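Local structure of protein ten1 (Schizosaccharomyces pombe, 3KF6) at residues K8-F11 with I12-N16; D17-D20 with G21-L24; Q31-N35 with G36-L40; R71-Q74 with D75-D79; Q96-S99 with E100-C104. The protein binds single-stranded telomeric DNA, interacts with Stn1 in an Rpa2-Rpa3-like complex and is required for telomere maintenance. All blocks are in the same frame, centred on the assembly; numbering follows the deposited sequence.

Interaction 1: K8-F11 with I12-N16; sequences KLIF and INQIN
Gln14 OE1 is gripped by two N-H groups: Phe11 N donates to it at 2.8 Å along a fairly straight line (165° at the hydrogen), and Gln102 NE2 of helix 91-103 supplies a second bond. Phe11 N is slightly tilted from the plane of the amide carbonyl. CG of Gln14 lies beside its own backbone N (chi1 -59°), and from there the extended chain runs back to the peptide of Phe11. The return bond joins Gln14 N to Phe11 O at 2.9 Å, and Ile15 N to Ile12 O follows one residue on at 3.1 Å. These successive i to i+3 bonds curl the chain as it leaves strand 8-9, in the loop that leads to strand 23-34 of the OB fold. The side chains of Phe11 and Gln14 lie side by side and point the same way, ring and amide planes 51° apart, with Phe11 CD1 3.4 Å from Gln14 OE1. Asn13 borders Phe11 CB with its amide. The buried Ile10 and Ile15 cross at about a right angle, Ile10 CD1 to Ile15 CG1 3.8 Å. The Phe11 ring reaches Val98 and Ser99 of helix 91-103.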
# COMPACT_ATOMS: atom_id res chain seq x y z
N LYS B 8 7.20 -0.32 5.55
CA LYS B 8 8.17 -1.23 4.97
C LYS B 8 7.53 -2.61 5.02
O LYS B 8 7.19 -3.11 6.09
CB LYS B 8 9.47 -1.26 5.79
CG LYS B 8 10.46 -0.18 5.42
CD LYS B 8 11.69 -0.23 6.33
CE LYS B 8 12.40 -1.57 6.26
NZ LYS B 8 13.52 -1.63 7.26
N LEU B 9 7.36 -3.22 3.85
CA LEU B 9 6.76 -4.55 3.75
C LEU B 9 7.83 -5.58 4.06
O LEU B 9 8.78 -5.75 3.30
CB LEU B 9 6.21 -4.75 2.34
CG LEU B 9 5.49 -6.07 2.04
CD1 LEU B 9 4.27 -6.22 2.93
CD2 LEU B 9 5.09 -6.08 0.56
N ILE B 10 7.66 -6.30 5.17
CA ILE B 10 8.64 -7.29 5.59
C ILE B 10 8.02 -8.56 6.17
O ILE B 10 6.81 -8.69 6.28
CB ILE B 10 9.54 -6.72 6.70
CG1 ILE B 10 8.67 -6.34 7.90
CG2 ILE B 10 10.29 -5.49 6.19
CD1 ILE B 10 9.47 -5.91 9.12
N PHE B 11 8.88 -9.51 6.53
CA PHE B 11 8.44 -10.74 7.16
C PHE B 11 8.63 -10.52 8.65
O PHE B 11 9.42 -9.66 9.05
CB PHE B 11 9.29 -11.94 6.72
CG PHE B 11 9.18 -12.27 5.27
CD1 PHE B 11 10.18 -11.90 4.38
CD2 PHE B 11 8.07 -12.95 4.79
CE1 PHE B 11 10.08 -12.20 3.03
CE2 PHE B 11 7.95 -13.25 3.43
CZ PHE B 11 8.96 -12.88 2.55
N ILE B 12 7.92 -11.28 9.47
CA ILE B 12 8.07 -11.12 10.91
C ILE B 12 9.52 -11.36 11.33
O ILE B 12 10.03 -10.67 12.22
CB ILE B 12 7.13 -12.09 11.67
CG1 ILE B 12 5.69 -11.56 11.57
CG2 ILE B 12 7.56 -12.21 13.13
CD1 ILE B 12 4.66 -12.44 12.25
N ASN B 13 10.19 -12.31 10.68
CA ASN B 13 11.57 -12.61 11.02
C ASN B 13 12.54 -11.46 10.72
O ASN B 13 13.72 -11.55 11.06
CB ASN B 13 12.04 -13.88 10.28
CG ASN B 13 12.03 -13.73 8.78
OD1 ASN B 13 12.63 -12.80 8.23
ND2 ASN B 13 11.35 -14.65 8.09
N GLN B 14 12.06 -10.39 10.09
CA GLN B 14 12.91 -9.25 9.77
C GLN B 14 12.63 -8.04 10.66
O GLN B 14 13.32 -7.03 10.57
CB GLN B 14 12.71 -8.83 8.30
CG GLN B 14 13.01 -9.90 7.28
CD GLN B 14 12.66 -9.45 5.87
OE1 GLN B 14 11.53 -9.02 5.62
NE2 GLN B 14 13.62 -9.55 4.96
N ILE B 15 11.62 -8.15 11.51
CA ILE B 15 11.28 -7.03 12.38
C ILE B 15 12.45 -6.55 13.23
O ILE B 15 12.64 -5.34 13.39
CB ILE B 15 10.09 -7.39 13.29
CG1 ILE B 15 8.83 -7.59 12.43
CG2 ILE B 15 9.86 -6.29 14.31
CD1 ILE B 15 7.62 -8.07 13.20
N ASN B 16 13.23 -7.48 13.75
CA ASN B 16 14.37 -7.12 14.59
C ASN B 16 15.54 -6.54 13.79
O ASN B 16 16.56 -6.16 14.37
CB ASN B 16 14.84 -8.33 15.41
CG ASN B 16 13.80 -8.79 16.40
OD1 ASN B 16 13.12 -7.97 17.03
ND2 ASN B 16 13.66 -10.10 16.56

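Interaction 2: D17-D20 with G21-L24; sequences DCKD and GQKL
The backbone bond of this turn runs from Gln22 N to Lys19 O, 3.2 Å long and 150° at the hydrogen, and closes a type II beta turn over Asp20 and Gly21. Gly21 takes the third place of the turn with a positive phi of 95°, where a beta carbon would collide with Asp20 O. Lys19 O is also approached by Gln22 CB at 3.0 Å, a close fit on the inside of the turn.

Apolar and van der Waals contacts join the side chains within the turn. With CG anti to the backbone N (chi1 -176°), the extended Gln22 chain reaches across the turn to Cys18 and brings Gln22 CD within 3.8 Å of Cys18 CB. Further along the strand, Leu24 offers a methyl, CD2, to Cys18 SG at 3.9 Å. Cut back to an alanine, which keeps CB but nothing beyond it, the Gln22 position would probably leave a gap beside Cys18 CB.

Among charged groups, Asp20 OD1 forms a salt bridge with Lys72 NZ of strand 65-74, and the same amine makes a weak hydrogen bond to Cys18 O. The turn thus leads into strand 23-34 between two partners in the sheet, with Lys23 bonded through its backbone to Lys8 of strand 8-9, and Gly21, Gln22 and Leu24 to Lys72 and Gly70 of strand 65-74.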
# COMPACT_ATOMS: atom_id res chain seq x y z
N ASP B 17 15.40 -6.49 12.47
CA ASP B 17 16.44 -5.93 11.62
C ASP B 17 16.11 -4.46 11.35
O ASP B 17 16.92 -3.73 10.78
CB ASP B 17 16.51 -6.66 10.27
CG ASP B 17 16.97 -8.09 10.41
OD1 ASP B 17 17.93 -8.34 11.15
OD2 ASP B 17 16.37 -8.98 9.76
N CYS B 18 14.92 -4.04 11.77
CA CYS B 18 14.49 -2.66 11.54
C CYS B 18 14.63 -1.76 12.76
O CYS B 18 14.78 -2.23 13.89
CB CYS B 18 13.04 -2.66 11.05
SG CYS B 18 12.79 -3.69 9.57
N LYS B 19 14.60 -0.45 12.51
CA LYS B 19 14.75 0.56 13.56
C LYS B 19 13.46 0.88 14.30
O LYS B 19 12.38 0.87 13.71
CB LYS B 19 15.31 1.84 12.95
CG LYS B 19 16.57 1.65 12.12
CD LYS B 19 16.96 2.93 11.41
CE LYS B 19 18.19 2.72 10.55
NZ LYS B 19 19.35 2.25 11.36
N ASP B 20 13.58 1.19 15.59
CA ASP B 20 12.41 1.54 16.39
C ASP B 20 11.78 2.82 15.84
O ASP B 20 12.47 3.76 15.46
CB ASP B 20 12.81 1.75 17.85
CG ASP B 20 13.37 0.50 18.50
OD1 ASP B 20 12.99 -0.61 18.08
OD2 ASP B 20 14.19 0.63 19.44
N GLY B 21 10.45 2.84 15.80
CA GLY B 21 9.72 4.00 15.31
C GLY B 21 9.37 3.87 13.84
O GLY B 21 8.57 4.63 13.30
N GLN B 22 9.97 2.89 13.19
CA GLN B 22 9.74 2.64 11.77
C GLN B 22 8.39 1.97 11.54
O GLN B 22 8.01 1.06 12.27
CB GLN B 22 10.87 1.76 11.26
CG GLN B 22 10.90 1.46 9.80
CD GLN B 22 12.14 0.67 9.46
OE1 GLN B 22 13.26 1.16 9.58
NE2 GLN B 22 11.95 -0.58 9.06
N LYS B 23 7.65 2.45 10.54
CA LYS B 23 6.35 1.85 10.23
C LYS B 23 6.59 0.58 9.43
O LYS B 23 7.32 0.59 8.45
CB LYS B 23 5.49 2.81 9.41
CG LYS B 23 4.11 2.25 9.06
CD LYS B 23 3.27 3.24 8.25
CE LYS B 23 2.93 4.48 9.06
NZ LYS B 23 2.13 5.46 8.26
N LEU B 24 5.94 -0.51 9.84
CA LEU B 24 6.13 -1.80 9.19
C LEU B 24 4.81 -2.46 8.82
O LEU B 24 3.81 -2.26 9.49
CB LEU B 24 6.87 -2.75 10.14
CG LEU B 24 8.12 -2.25 10.85
CD1 LEU B 24 8.54 -3.26 11.92
CD2 LEU B 24 9.23 -2.04 9.83

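Interaction 3: Q31-N35 with G36-L40; sequences QSYKN and GILRL
This is the tip of a beta hairpin, where strand 23-34 turns back into strand 37-42 through Asn35 and Gly36. The two short segments run antiparallel at 175°, their axes approaching to 4.8 Å. A type I' turn joins them, with both corner residues at positive phi, and Lys34 and Ile37 bond to each other in both directions: Ile37 N to Lys34 O at 2.8 Å and Lys34 N to Ile37 O at 3.0 Å. Further from the tip, Arg39 N meets Ser32 O at 2.9 Å. Gln31 N also bonds to Arg39 O, so Gln31 and Ser32 both face Arg39, a classic beta bulge. Tyr33 and Leu38 form the non-hydrogen-bonded pair between, with contacts from Tyr33 CA to Ile37 O and from Leu38 CA to Ser32 O.

Side chains divide between the faces. On the face of Ser32 and Arg39, Ser32 OG stands between its own N and carbonyl carbon (chi1 62°), 3.3 Å from Arg39 CB; a water spans from this hydroxyl to Ile37 O, to which it donates. Gln31 lies alongside Arg39, its CG at the edge of the guanidinium, the amide turned 71° from that plane. On the other face, Tyr33 CD1 comes within 4.1 Å of Leu38 CB.

Strand 45-50 flanks strand 37-42 through backbone bonds of Leu38 and Leu40 to Cys49 and Val47, and Leu38 packs on Leu66 of strand 65-74.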
# COMPACT_ATOMS: atom_id res chain seq x y z
N GLN B 31 -1.24 -16.59 17.58
CA GLN B 31 -0.83 -17.64 18.51
C GLN B 31 -1.59 -17.46 19.82
O GLN B 31 -1.98 -18.43 20.47
CB GLN B 31 0.68 -17.57 18.77
CG GLN B 31 1.19 -18.66 19.72
CD GLN B 31 0.81 -20.05 19.25
OE1 GLN B 31 1.02 -20.42 18.10
NE2 GLN B 31 0.25 -20.84 20.16
N SER B 32 -1.79 -16.20 20.21
CA SER B 32 -2.51 -15.88 21.43
C SER B 32 -2.92 -14.41 21.47
O SER B 32 -2.33 -13.57 20.79
CB SER B 32 -1.65 -16.20 22.66
OG SER B 32 -0.47 -15.42 22.67
N TYR B 33 -3.93 -14.10 22.27
CA TYR B 33 -4.44 -12.74 22.39
C TYR B 33 -4.91 -12.50 23.83
O TYR B 33 -6.02 -12.87 24.20
CB TYR B 33 -5.60 -12.56 21.40
CG TYR B 33 -6.30 -11.22 21.43
CD1 TYR B 33 -5.58 -10.03 21.44
CD2 TYR B 33 -7.70 -11.15 21.38
CE1 TYR B 33 -6.23 -8.79 21.40
CE2 TYR B 33 -8.35 -9.92 21.33
CZ TYR B 33 -7.62 -8.75 21.35
OH TYR B 33 -8.26 -7.53 21.30
N LYS B 34 -4.04 -11.89 24.64
CA LYS B 34 -4.35 -11.63 26.04
C LYS B 34 -3.74 -10.33 26.56
O LYS B 34 -2.67 -9.91 26.12
CB LYS B 34 -3.84 -12.78 26.91
CG LYS B 34 -2.32 -12.87 26.96
CD LYS B 34 -1.84 -13.95 27.91
CE LYS B 34 -0.31 -13.95 28.00
NZ LYS B 34 0.20 -14.98 28.95
N ASN B 35 -4.43 -9.70 27.51
CA ASN B 35 -3.97 -8.46 28.13
C ASN B 35 -3.52 -7.39 27.15
O ASN B 35 -2.49 -6.75 27.35
CB ASN B 35 -2.82 -8.77 29.10
CG ASN B 35 -3.28 -9.49 30.35
OD1 ASN B 35 -2.48 -10.09 31.08
ND2 ASN B 35 -4.58 -9.42 30.62
N GLY B 36 -4.31 -7.19 26.10
CA GLY B 36 -3.98 -6.18 25.11
C GLY B 36 -2.78 -6.53 24.25
O GLY B 36 -2.31 -5.71 23.46
N ILE B 37 -2.29 -7.76 24.40
CA ILE B 37 -1.14 -8.21 23.63
C ILE B 37 -1.49 -9.36 22.69
O ILE B 37 -1.97 -10.41 23.11
CB ILE B 37 0.01 -8.65 24.56
CG1 ILE B 37 0.62 -7.43 25.25
CG2 ILE B 37 1.07 -9.41 23.77
CD1 ILE B 37 1.12 -6.36 24.29
N LEU B 38 -1.24 -9.14 21.40
CA LEU B 38 -1.50 -10.13 20.38
C LEU B 38 -0.15 -10.71 19.97
O LEU B 38 0.74 -9.97 19.54
CB LEU B 38 -2.17 -9.45 19.18
CG LEU B 38 -2.96 -10.28 18.17
CD1 LEU B 38 -3.21 -9.41 16.94
CD2 LEU B 38 -2.21 -11.54 17.79
N ARG B 39 0.00 -12.02 20.10
CA ARG B 39 1.26 -12.65 19.72
C ARG B 39 1.08 -13.30 18.36
O ARG B 39 0.22 -14.16 18.18
CB ARG B 39 1.66 -13.70 20.77
CG ARG B 39 3.00 -14.37 20.49
CD ARG B 39 3.52 -15.12 21.71
NE ARG B 39 4.81 -15.75 21.48
CZ ARG B 39 4.98 -16.90 20.83
NH1 ARG B 39 3.94 -17.55 20.36
NH2 ARG B 39 6.21 -17.39 20.67
N LEU B 40 1.88 -12.86 17.39
CA LEU B 40 1.80 -13.40 16.04
C LEU B 40 3.06 -14.16 15.69
O LEU B 40 4.16 -13.79 16.10
CB LEU B 40 1.61 -12.28 15.01
CG LEU B 40 0.31 -11.49 15.05
CD1 LEU B 40 0.31 -10.49 13.91
CD2 LEU B 40 -0.88 -12.42 14.92
O HOH W 1 -0.74 -12.87 23.76

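Interaction 4: R71-Q74 with D75-D79; sequences RKRQ and DGIVD
Arg73 grips Asp79 side-on with two nitrogens, one to each carboxylate oxygen. Arg73 NH2 meets Asp79 OD1 at 2.9 Å, and Arg73 NE meets Asp79 OD2 at 3.3 Å in a straight line (179°). Both oxygens lie near the guanidinium plane and are met on their syn sides, although the carboxylate is turned 36° against the guanidinium. Ile77 CD1 lies 3.1 Å above one face of the Arg73 guanidinium, toward its rim. Arg73 NH2 also bridges to Asp50 of strand 45-50. Were Asp79 an alanine, Arg73 would lose both carboxylate bonds, at NE and NH2, which would probably leave Asp50 as its remaining acidic partner and the guanidinium less fixed in rotation.

Lys72 NZ has Asp75 OD1 at 3.2 Å, met from above the carboxylate plane, besides its stronger partner Asp20. Arg71 NH1 forms a salt bridge with Asp5.

Backbone groups pair across the hairpin. Arg71 and Asp79 exchange two bonds, Asp79 N to Arg71 O at 2.8 Å. Arg73 N reaches Ile77 O, and Ile77 N closes onto Gln74 O at 3.0 Å in a type II turn with Gly76 at positive phi. Arg73 and Gln74 thus both face Ile77, a classic bulge.

The hairpin joins strand 65-74 to strand 77-85; strand 23-34 borders the first through Lys72, and strand 45-50 the second through Val78.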
# COMPACT_ATOMS: atom_id res chain seq x y z
N ARG B 71 4.06 0.38 14.19
CA ARG B 71 5.39 0.93 14.39
C ARG B 71 6.17 0.09 15.38
O ARG B 71 5.64 -0.33 16.41
CB ARG B 71 5.33 2.37 14.91
CG ARG B 71 4.79 3.37 13.92
CD ARG B 71 4.98 4.80 14.45
NE ARG B 71 4.37 5.76 13.54
CZ ARG B 71 4.86 6.06 12.34
NH1 ARG B 71 5.97 5.48 11.91
NH2 ARG B 71 4.21 6.92 11.57
N LYS B 72 7.44 -0.16 15.08
CA LYS B 72 8.29 -0.94 15.97
C LYS B 72 8.58 -0.12 17.22
O LYS B 72 9.05 1.02 17.13
CB LYS B 72 9.60 -1.30 15.26
CG LYS B 72 10.58 -2.11 16.09
CD LYS B 72 11.69 -2.67 15.21
CE LYS B 72 12.66 -3.55 15.99
NZ LYS B 72 13.58 -2.76 16.83
N ARG B 73 8.29 -0.69 18.38
CA ARG B 73 8.52 -0.03 19.67
C ARG B 73 9.95 -0.31 20.12
O ARG B 73 10.68 0.58 20.54
CB ARG B 73 7.53 -0.55 20.71
CG ARG B 73 7.73 0.03 22.10
CD ARG B 73 6.94 -0.74 23.15
NE ARG B 73 5.49 -0.66 22.94
CZ ARG B 73 4.60 -1.23 23.73
NH1 ARG B 73 4.99 -1.94 24.79
NH2 ARG B 73 3.30 -1.10 23.48
N GLN B 74 10.33 -1.58 20.01
CA GLN B 74 11.66 -2.07 20.36
C GLN B 74 11.70 -3.50 19.82
O GLN B 74 10.69 -3.99 19.32
CB GLN B 74 11.89 -2.04 21.88
CG GLN B 74 10.87 -2.83 22.68
CD GLN B 74 11.16 -2.81 24.17
OE1 GLN B 74 12.13 -3.40 24.63
NE2 GLN B 74 10.30 -2.13 24.93
N ASP B 75 12.84 -4.16 19.91
CA ASP B 75 12.92 -5.52 19.40
C ASP B 75 11.79 -6.40 19.92
O ASP B 75 11.49 -6.40 21.12
CB ASP B 75 14.27 -6.17 19.74
CG ASP B 75 15.43 -5.52 19.01
OD1 ASP B 75 15.30 -5.25 17.80
OD2 ASP B 75 16.48 -5.30 19.65
N GLY B 76 11.15 -7.12 19.01
CA GLY B 76 10.06 -8.02 19.36
C GLY B 76 8.72 -7.42 19.72
O GLY B 76 7.79 -8.16 20.07
N ILE B 77 8.58 -6.10 19.64
CA ILE B 77 7.30 -5.47 19.99
C ILE B 77 6.88 -4.41 18.97
O ILE B 77 7.66 -3.53 18.60
CB ILE B 77 7.37 -4.83 21.40
CG1 ILE B 77 5.97 -4.47 21.90
CG2 ILE B 77 8.26 -3.62 21.37
CD1 ILE B 77 5.36 -3.25 21.25
N VAL B 78 5.63 -4.52 18.52
CA VAL B 78 5.08 -3.60 17.54
C VAL B 78 3.78 -2.96 18.02
O VAL B 78 2.89 -3.66 18.51
CB VAL B 78 4.78 -4.33 16.20
CG1 VAL B 78 4.00 -3.42 15.27
CG2 VAL B 78 6.08 -4.79 15.54
N ASP B 79 3.69 -1.65 17.89
CA ASP B 79 2.48 -0.92 18.27
C ASP B 79 1.59 -0.91 17.02
O ASP B 79 1.91 -0.26 16.03
CB ASP B 79 2.81 0.51 18.69
CG ASP B 79 3.29 0.60 20.12
OD1 ASP B 79 2.53 0.19 21.03
OD2 ASP B 79 4.42 1.08 20.35

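Interaction 5: Q96-S99 with E100-C104; sequences QMVS and ERQKC
Val98 and Gln102, one helical turn apart, lie side by side and point the same way, with Val98 CG1 4.0 Å from Gln102 NE2. CG of Gln102 lies anti to its carbonyl carbon (chi1 -64°), which lets the chain run extended past Val98 O, Gln102 CG only 3.2 Å from it. From there the amide leaves the helix: besides Gln14, NE2 bonds to Leu9 O of strand 8-9, while Gln102 OE1 accepts at 3.1 Å from a water that also bonds to Ser99 OG at 3.2 Å. The Ser99 hydroxyl also makes a weak bond back to Arg95 O, and Lys103 lies along the same turn, its CG 3.3 Å from Ser99 O.

Another flank of the helix carries Met97, Glu100 and Arg101. Arg101 leaves the helix with CG 3.2 Å from Met97 O and bends at chi3; its guanidinium then meets Asp72 O and the ring of Trp136 of the Stn1 chain, the latter as a cation-pi pair. Met97 packs on Gln137 of Stn1 and Glu100 on Met140 of Stn1.

The backbone beneath is held by i to i+4 bonds: Glu100 N to Gln96 O and Arg101 N to Met97 O, each 2.9 Å, and a longer one from Gln102 N to Val98 O, 3.3 Å. Ser99 O takes Lys103 N, with a weak second bond from Gln102 N, and Cys104 is the first residue to leave helical angles. A C-terminal helix with one flank against its own OB fold and another against the partner subunit is consistent with the Rpa2-Rpa3-like pairing of Stn1 and Ten1.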
# COMPACT_ATOMS: atom_id res chain seq x y z
N GLN B 96 6.46 -14.98 -1.83
CA GLN B 96 7.25 -14.85 -3.05
C GLN B 96 7.32 -13.38 -3.46
O GLN B 96 8.39 -12.86 -3.76
CB GLN B 96 6.63 -15.68 -4.18
CG GLN B 96 7.24 -15.43 -5.56
CD GLN B 96 6.58 -16.28 -6.64
OE1 GLN B 96 5.36 -16.39 -6.70
NE2 GLN B 96 7.39 -16.86 -7.52
N MET B 97 6.17 -12.70 -3.44
CA MET B 97 6.14 -11.29 -3.84
C MET B 97 6.80 -10.36 -2.83
O MET B 97 7.39 -9.35 -3.22
CB MET B 97 4.71 -10.83 -4.11
CG MET B 97 4.02 -11.60 -5.23
SD MET B 97 5.03 -11.83 -6.72
CE MET B 97 4.33 -13.37 -7.35
N VAL B 98 6.70 -10.66 -1.53
CA VAL B 98 7.33 -9.82 -0.53
C VAL B 98 8.84 -9.89 -0.76
O VAL B 98 9.53 -8.87 -0.71
CB VAL B 98 7.04 -10.30 0.92
CG1 VAL B 98 7.93 -9.54 1.91
CG2 VAL B 98 5.58 -10.07 1.26
N SER B 99 9.33 -11.10 -1.00
CA SER B 99 10.76 -11.29 -1.25
C SER B 99 11.19 -10.58 -2.52
O SER B 99 12.21 -9.90 -2.53
CB SER B 99 11.09 -12.78 -1.36
OG SER B 99 11.09 -13.39 -0.08
N GLU B 100 10.41 -10.73 -3.59
CA GLU B 100 10.76 -10.08 -4.86
C GLU B 100 10.80 -8.57 -4.73
O GLU B 100 11.69 -7.92 -5.28
CB GLU B 100 9.77 -10.48 -5.96
CG GLU B 100 9.98 -11.86 -6.52
CD GLU B 100 11.40 -12.06 -7.01
OE1 GLU B 100 12.17 -12.76 -6.33
OE2 GLU B 100 11.75 -11.49 -8.07
N ARG B 101 9.84 -8.00 -4.01
CA ARG B 101 9.82 -6.55 -3.84
C ARG B 101 11.05 -6.03 -3.11
O ARG B 101 11.48 -4.91 -3.34
CB ARG B 101 8.55 -6.10 -3.11
CG ARG B 101 7.31 -6.24 -3.94
CD ARG B 101 6.17 -5.48 -3.34
NE ARG B 101 6.48 -4.05 -3.20
CZ ARG B 101 5.61 -3.15 -2.75
NH1 ARG B 101 4.39 -3.52 -2.39
NH2 ARG B 101 5.98 -1.88 -2.63
N GLN B 102 11.60 -6.84 -2.21
CA GLN B 102 12.78 -6.43 -1.46
C GLN B 102 14.03 -6.55 -2.33
O GLN B 102 14.99 -5.79 -2.18
CB GLN B 102 12.95 -7.28 -0.19
CG GLN B 102 11.81 -7.12 0.80
CD GLN B 102 12.00 -7.95 2.06
OE1 GLN B 102 12.81 -8.87 2.11
NE2 GLN B 102 11.23 -7.63 3.09
N LYS B 103 14.00 -7.51 -3.26
CA LYS B 103 15.15 -7.76 -4.13
C LYS B 103 15.18 -6.97 -5.44
O LYS B 103 16.27 -6.70 -5.97
CB LYS B 103 15.24 -9.25 -4.44
CG LYS B 103 15.41 -10.12 -3.19
CD LYS B 103 15.33 -11.60 -3.52
CE LYS B 103 15.38 -12.46 -2.27
NZ LYS B 103 16.67 -12.33 -1.53
N CYS B 104 14.01 -6.60 -5.98
CA CYS B 104 13.95 -5.84 -7.23
C CYS B 104 13.97 -4.34 -6.95
O CYS B 104 13.28 -3.86 -6.04
CB CYS B 104 12.69 -6.22 -8.01
SG CYS B 104 12.56 -7.98 -8.39
O HOH W 2 13.58 -11.71 1.01

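How the interactions relate
Along the chain the five contacts follow one another without overlap. Interactions 1, 2 and 4 cluster at one end of the curled OB sheet: interactions 2 and 4 lie about 7 Å apart, centre to centre, joined by the Asp20-Lys72 salt bridge, and interaction 1 touches both. Interaction 3, the tip of the hairpin of strands 23-34 and 37-42, stands about 20 Å from interaction 2, centre to centre, although both use strand 23-34. Interaction 5 belongs to helix 91-103, its centre some 28 Å from that of interaction 3, and meets the sheet end through Gln102 and the Phe11 ring of interaction 1. The loop of residues 8-16 thereby connects the barrel to the helix that faces Stn1.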